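Local coordinates for nitroreductase family protein (PDB 7DP1) that reduces a nitro group of dinitroaniline herbicides, using bound FMN as cofactor and NADPH as the source of electrons, at the interface of chains A and B. Coordinates in Å, arbitrary orientation; residue numbers count along the deposited sequence, not the author numbering. Chains: chain A/B, Nitroreductase family protein.

Contact 1: the interface of chains A and B. Residues chain A 9, 40, 164, 167-168; chain B 10-12, 15.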
# COMPACT_ATOMS: atom_id res chain seq x y z
N LEU A 9 9.80 19.76 2.83
CA LEU A 9 10.31 18.44 2.44
C LEU A 9 9.53 17.79 1.28
O LEU A 9 8.33 17.52 1.40
CB LEU A 9 10.31 17.50 3.64
CG LEU A 9 11.25 16.29 3.47
CD1 LEU A 9 12.68 16.77 3.51
CD2 LEU A 9 11.01 15.21 4.51
N ILE A 40 -5.01 14.26 5.84
CA ILE A 40 -4.30 14.28 4.55
C ILE A 40 -4.10 12.87 4.02
O ILE A 40 -4.26 12.63 2.82
CB ILE A 40 -2.94 14.97 4.65
CG1 ILE A 40 -3.06 16.36 5.29
CG2 ILE A 40 -2.33 15.09 3.27
CD1 ILE A 40 -1.74 17.07 5.47
N LEU A 164 4.00 11.11 5.60
CA LEU A 164 3.59 12.35 6.26
C LEU A 164 4.30 12.55 7.60
O LEU A 164 4.60 13.68 8.00
CB LEU A 164 2.08 12.37 6.48
CG LEU A 164 1.29 12.59 5.20
CD1 LEU A 164 -0.20 12.18 5.34
CD2 LEU A 164 1.41 14.03 4.76
N GLU A 167 7.83 13.72 6.93
CA GLU A 167 7.71 15.12 6.53
C GLU A 167 7.55 16.04 7.74
O GLU A 167 8.04 17.18 7.72
CB GLU A 167 6.52 15.32 5.59
CG GLU A 167 6.35 16.74 5.07
CD GLU A 167 5.07 16.93 4.27
OE1 GLU A 167 4.00 16.53 4.77
OE2 GLU A 167 5.13 17.48 3.15
N HIS A 168 6.87 15.57 8.78
CA HIS A 168 6.66 16.43 9.94
C HIS A 168 7.62 16.12 11.09
O HIS A 168 7.41 16.55 12.22
CB HIS A 168 5.21 16.32 10.44
CG HIS A 168 4.20 16.93 9.51
ND1 HIS A 168 3.66 16.25 8.44
CD2 HIS A 168 3.64 18.17 9.50
CE1 HIS A 168 2.80 17.03 7.81
NE2 HIS A 168 2.77 18.20 8.43
N SER B 10 5.96 19.38 -1.84
CA SER B 10 5.95 18.64 -0.57
C SER B 10 5.05 17.41 -0.60
O SER B 10 4.06 17.38 -1.33
CB SER B 10 5.48 19.54 0.56
OG SER B 10 4.07 19.60 0.56
N ALA B 11 5.38 16.42 0.23
CA ALA B 11 4.61 15.18 0.28
C ALA B 11 3.12 15.42 0.54
O ALA B 11 2.25 14.75 -0.03
CB ALA B 11 5.19 14.26 1.35
N SER B 12 2.83 16.38 1.41
CA SER B 12 1.45 16.78 1.69
C SER B 12 0.78 17.27 0.42
O SER B 12 -0.30 16.82 0.07
CB SER B 12 1.42 17.90 2.74
OG SER B 12 1.85 17.45 4.01
N LEU B 15 0.26 14.47 -2.05
CA LEU B 15 -0.89 13.70 -1.61
C LEU B 15 -2.18 14.41 -1.96
O LEU B 15 -3.11 13.81 -2.48
CB LEU B 15 -0.82 13.46 -0.11
CG LEU B 15 -0.28 12.08 0.25
CD1 LEU B 15 0.19 12.08 1.69
CD2 LEU B 15 -1.33 10.99 0.02

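Contact 2: the interface of chains A and B. Residues chain A 222, 226, 228; chain B 31, 34-35, 38, 57.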
# COMPACT_ATOMS: atom_id res chain seq x y z
N LEU A 222 16.52 -2.31 -9.97
CA LEU A 222 15.32 -2.27 -10.79
C LEU A 222 15.26 -3.44 -11.75
O LEU A 222 14.18 -3.82 -12.20
CB LEU A 222 15.23 -0.95 -11.54
CG LEU A 222 14.47 0.14 -10.81
CD1 LEU A 222 15.11 0.55 -9.50
CD2 LEU A 222 14.25 1.33 -11.74
N ILE A 226 11.42 -4.28 -12.68
CA ILE A 226 10.73 -3.67 -13.80
C ILE A 226 11.06 -4.30 -15.16
O ILE A 226 12.22 -4.47 -15.51
CB ILE A 226 11.08 -2.17 -13.88
CG1 ILE A 226 10.95 -1.52 -12.50
CG2 ILE A 226 10.17 -1.48 -14.87
CD1 ILE A 226 9.52 -1.38 -12.03
N TRP A 228 10.40 -3.59 -19.24
CA TRP A 228 9.97 -2.57 -20.18
C TRP A 228 9.61 -3.19 -21.52
O TRP A 228 10.36 -4.01 -22.05
CB TRP A 228 11.07 -1.52 -20.38
CG TRP A 228 11.65 -0.95 -19.10
CD1 TRP A 228 12.60 -1.51 -18.30
CD2 TRP A 228 11.31 0.31 -18.49
NE1 TRP A 228 12.88 -0.69 -17.24
CE2 TRP A 228 12.10 0.43 -17.33
CE3 TRP A 228 10.41 1.33 -18.80
CZ2 TRP A 228 12.02 1.53 -16.49
CZ3 TRP A 228 10.35 2.44 -17.97
CH2 TRP A 228 11.14 2.53 -16.83
N ARG B 31 11.08 8.27 -20.60
CA ARG B 31 11.46 6.97 -20.05
C ARG B 31 12.52 7.11 -18.96
O ARG B 31 12.49 6.40 -17.95
CB ARG B 31 11.92 6.00 -21.14
CG ARG B 31 12.42 4.65 -20.58
CD ARG B 31 12.99 3.77 -21.68
NE ARG B 31 13.32 2.42 -21.20
CZ ARG B 31 14.43 2.11 -20.54
NH1 ARG B 31 15.33 3.05 -20.27
NH2 ARG B 31 14.65 0.86 -20.15
N LEU B 34 10.74 8.11 -15.73
CA LEU B 34 10.03 6.99 -15.11
C LEU B 34 10.99 6.08 -14.37
O LEU B 34 10.72 5.64 -13.24
CB LEU B 34 9.27 6.15 -16.14
CG LEU B 34 7.88 6.54 -16.62
CD1 LEU B 34 7.32 5.39 -17.44
CD2 LEU B 34 6.95 6.91 -15.47
N ALA B 35 12.11 5.80 -15.02
CA ALA B 35 13.14 4.93 -14.48
C ALA B 35 13.68 5.47 -13.16
O ALA B 35 13.86 4.71 -12.20
CB ALA B 35 14.29 4.77 -15.49
N PHE B 38 11.03 5.05 -10.54
CA PHE B 38 11.00 3.68 -10.02
C PHE B 38 12.14 3.44 -9.05
O PHE B 38 11.97 2.72 -8.05
CB PHE B 38 11.01 2.68 -11.17
CG PHE B 38 9.72 2.69 -11.95
CD1 PHE B 38 8.53 2.96 -11.32
CD2 PHE B 38 9.71 2.49 -13.31
CE1 PHE B 38 7.34 3.00 -12.02
CE2 PHE B 38 8.52 2.52 -14.02
CZ PHE B 38 7.34 2.78 -13.37
N VAL B 57 6.11 -2.52 -17.60
CA VAL B 57 5.70 -1.23 -18.13
C VAL B 57 5.61 -1.29 -19.66
O VAL B 57 6.59 -1.62 -20.33
CB VAL B 57 6.68 -0.14 -17.68
CG1 VAL B 57 6.20 1.21 -18.11
CG2 VAL B 57 6.80 -0.17 -16.16

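Contact 3: the interface of chains A and B. Residues chain A 40, 44-45, 156, 160, 163-164; chain B 15, 159, 163.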
# COMPACT_ATOMS: atom_id res chain seq x y z
N ILE A 40 -5.01 14.26 5.84
CA ILE A 40 -4.30 14.28 4.55
C ILE A 40 -4.10 12.87 4.02
O ILE A 40 -4.26 12.63 2.82
CB ILE A 40 -2.94 14.97 4.65
CG1 ILE A 40 -3.06 16.36 5.29
CG2 ILE A 40 -2.33 15.09 3.27
CD1 ILE A 40 -1.74 17.07 5.47
N ALA A 44 -5.50 9.20 0.26
CA ALA A 44 -5.02 8.01 -0.44
C ALA A 44 -6.13 7.45 -1.30
O ALA A 44 -7.32 7.56 -0.96
CB ALA A 44 -4.52 6.94 0.56
N PRO A 45 -5.76 6.88 -2.46
CA PRO A 45 -6.79 6.28 -3.31
C PRO A 45 -7.17 4.91 -2.81
O PRO A 45 -6.46 4.31 -1.98
CB PRO A 45 -6.11 6.20 -4.68
CG PRO A 45 -4.69 5.91 -4.33
CD PRO A 45 -4.41 6.68 -3.02
N MET A 156 -1.65 1.49 0.66
CA MET A 156 -1.60 2.82 0.06
C MET A 156 -1.79 3.86 1.14
O MET A 156 -1.04 4.84 1.21
CB MET A 156 -2.67 2.95 -1.03
CG MET A 156 -2.38 2.09 -2.27
SD MET A 156 -3.79 2.14 -3.39
CE MET A 156 -3.50 0.57 -4.25
N SER A 160 1.03 6.42 2.95
CA SER A 160 0.74 7.86 3.06
C SER A 160 1.06 8.36 4.46
O SER A 160 1.74 9.40 4.64
CB SER A 160 -0.72 8.14 2.71
OG SER A 160 -0.97 7.76 1.36
N LEU A 163 4.94 8.45 5.23
CA LEU A 163 5.60 9.58 4.57
C LEU A 163 5.26 10.91 5.21
O LEU A 163 6.14 11.75 5.37
CB LEU A 163 5.24 9.61 3.09
CG LEU A 163 5.82 8.43 2.32
CD1 LEU A 163 5.37 8.46 0.88
CD2 LEU A 163 7.34 8.52 2.42
N LEU A 164 4.00 11.11 5.60
CA LEU A 164 3.59 12.35 6.26
C LEU A 164 4.30 12.55 7.60
O LEU A 164 4.60 13.68 8.00
CB LEU A 164 2.08 12.37 6.48
CG LEU A 164 1.29 12.59 5.20
CD1 LEU A 164 -0.20 12.18 5.34
CD2 LEU A 164 1.41 14.03 4.76
N LEU B 15 0.26 14.47 -2.05
CA LEU B 15 -0.89 13.70 -1.61
C LEU B 15 -2.18 14.41 -1.96
O LEU B 15 -3.11 13.81 -2.48
CB LEU B 15 -0.82 13.46 -0.11
CG LEU B 15 -0.28 12.08 0.25
CD1 LEU B 15 0.19 12.08 1.69
CD2 LEU B 15 -1.33 10.99 0.02
N GLN B 159 1.33 3.43 -4.28
CA GLN B 159 1.08 4.79 -3.84
C GLN B 159 2.39 5.61 -3.84
O GLN B 159 2.39 6.80 -4.14
CB GLN B 159 0.43 4.78 -2.43
CG GLN B 159 0.37 6.13 -1.74
CD GLN B 159 -0.67 7.09 -2.36
OE1 GLN B 159 -1.04 6.96 -3.55
NE2 GLN B 159 -1.14 8.05 -1.56
N LEU B 163 2.53 9.09 -6.06
CA LEU B 163 2.95 10.38 -5.52
C LEU B 163 4.15 10.96 -6.23
O LEU B 163 4.23 12.17 -6.44
CB LEU B 163 3.24 10.26 -4.03
CG LEU B 163 2.01 9.90 -3.19
CD1 LEU B 163 2.40 9.79 -1.70
CD2 LEU B 163 0.88 10.90 -3.40

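Contact 1: the interface of chains A and B
The start of helix 11-17 of chain B, with the preceding B:Ser10, docks against the C-terminal end of helix 148-167 of chain A, flanked by A:Leu9 of the N-terminal loop and A:Ile40 near the end of helix 31-41. A:Glu167 is the anchor. Its chain runs fully extended, with CG anti to the backbone N (chi1 -178°), and carries the carboxylate to the first turn of the opposite helix. Both oxygens are used, each on its syn side but somewhat out of the carboxylate plane. OE1 of A:Glu167 takes a short hydrogen bond of 2.5 Å from the hydroxyl OG of B:Ser12, while its OE2 accepts the backbone N-H of B:Ser12, N to O 3.1 Å, along a nearly straight line (169° at H). This double grip fixes the rotation of the carboxylate and caps the helix, the positive end of whose dipole would favour the carboxylate's negative charge. Beside this polar clamp, A:Leu164 and B:Leu15 meet tip to tip, their CD1 methyls 3.7 Å apart. A:Ile40 crosses B:Leu15 at about a right angle, its CG2 branch facing the leucine CB. The hydroxyl OG of B:Ser12 is also flanked by the A:Leu164 methyl CD2, at 3.5 Å. Behind it stands the A:His168 imidazole, held in orientation within its own chain: ND1 donates to the backbone O of A:Leu164 at 2.8 Å, with the acceptor lying almost exactly in the ring plane.

Contact 2: the interface of chains A and B
Strand 226-229 and the 3-10 helix 222-224 of chain A lie against helix 31-41 and strand 54-59 of chain B. A:Trp228 is the main contact residue, its indole inserted between the helix and the strand. Its CG lies anti to the carbonyl carbon, beside the backbone N (chi1 -50°), which swings the indole toward helix 31-41. The far end of the six-membered ring reaches that helix: CH2 of A:Trp228 is 3.8 Å from CD2 of B:Phe38 and 3.9 Å from CA of B:Ala35. The extended side chain of B:Arg31 passes over one face of the A:Trp228 indole in a cation-pi arrangement, with NH2 3.5 Å from the centroid of the five-membered ring and the guanidinium turned 45° from the ring plane; this arginine is poorly ordered, so this placement is tentative. On the opposite indole face lies CG2 of A:Ile226, from the same chain, which also touches CG2 of B:Val57 at 3.8 Å. The other branch of A:Ile226 ends in CD1, placed over one face of the B:Phe38 ring. A:Leu222 crosses B:Phe38 at about a right angle, its methyl CD2 3.6 Å from the phenylalanine CB. A:Trp228 and B:Val57 form a parallel beta bridge, by which the C-terminal strand of chain A, reaching across the dimer, joins the sheet of chain B at strand 54-59.

Contact 3: the interface of chains A and B
B:Gln159 packs closely against A:Met156, A:Ser160 and A:Pro45, whereas the paired Leu163 side chains form the looser side of the contact. The glutamine leaves its helix with CG anti to the backbone N and then bends at chi2 (72°), turning its amide toward the A:Ser160 hydroxyl. NE2 of B:Gln159 donates a hydrogen bond to OG of A:Ser160 at 2.9 Å, the acceptor lying modestly out of the amide plane. OG of A:Ser160 in turn donates to the backbone O of A:Met156, also at 2.9 Å, one turn earlier in its helix. The serine is thus oriented by its own helix to receive the partner's amide. The aliphatic part of B:Gln159 lies against A:Met156, with CB 3.8 Å from the methionine CA, and its OE1 rests 3.4 Å from the ring carbon CD of A:Pro45. B:Leu15, already packed on A:Leu164, uses its other methyl, CD2, against A:Ser160, 3.5 Å from OG. Toward the loose side, A:Leu163 and B:Leu163 approach tip to tip with their CD1 methyls 4.2 Å apart, one residue from each copy meeting its equivalent near the two-fold axis. The two helices 148-167 therefore pack on each other in the middle of the dimer. A:Met156 and A:Pro45 also line the FMN pocket, placing this contact directly beside the cofactor site.

Contacts 1 and 3 are neighbours, with C-alpha centres about 8 Å apart, and share A:Ile40, A:Leu164 and B:Leu15; together they form a continuous strip along helix 148-167 of chain A. The C-alpha centre of contact 2 lies about 24 Å from that of contact 1 and about 21 Å from that of contact 3, but helix 31-41 supplies residues to all three, from chain A in contacts 1 and 3 and from chain B in contact 2. Two-fold symmetry repeats each contact with the chains exchanged. Central helix packing combined with exchanged C-terminal strands suits the intertwined homodimer typical of nitroreductases, in which FMN sites lie at the subunit interface.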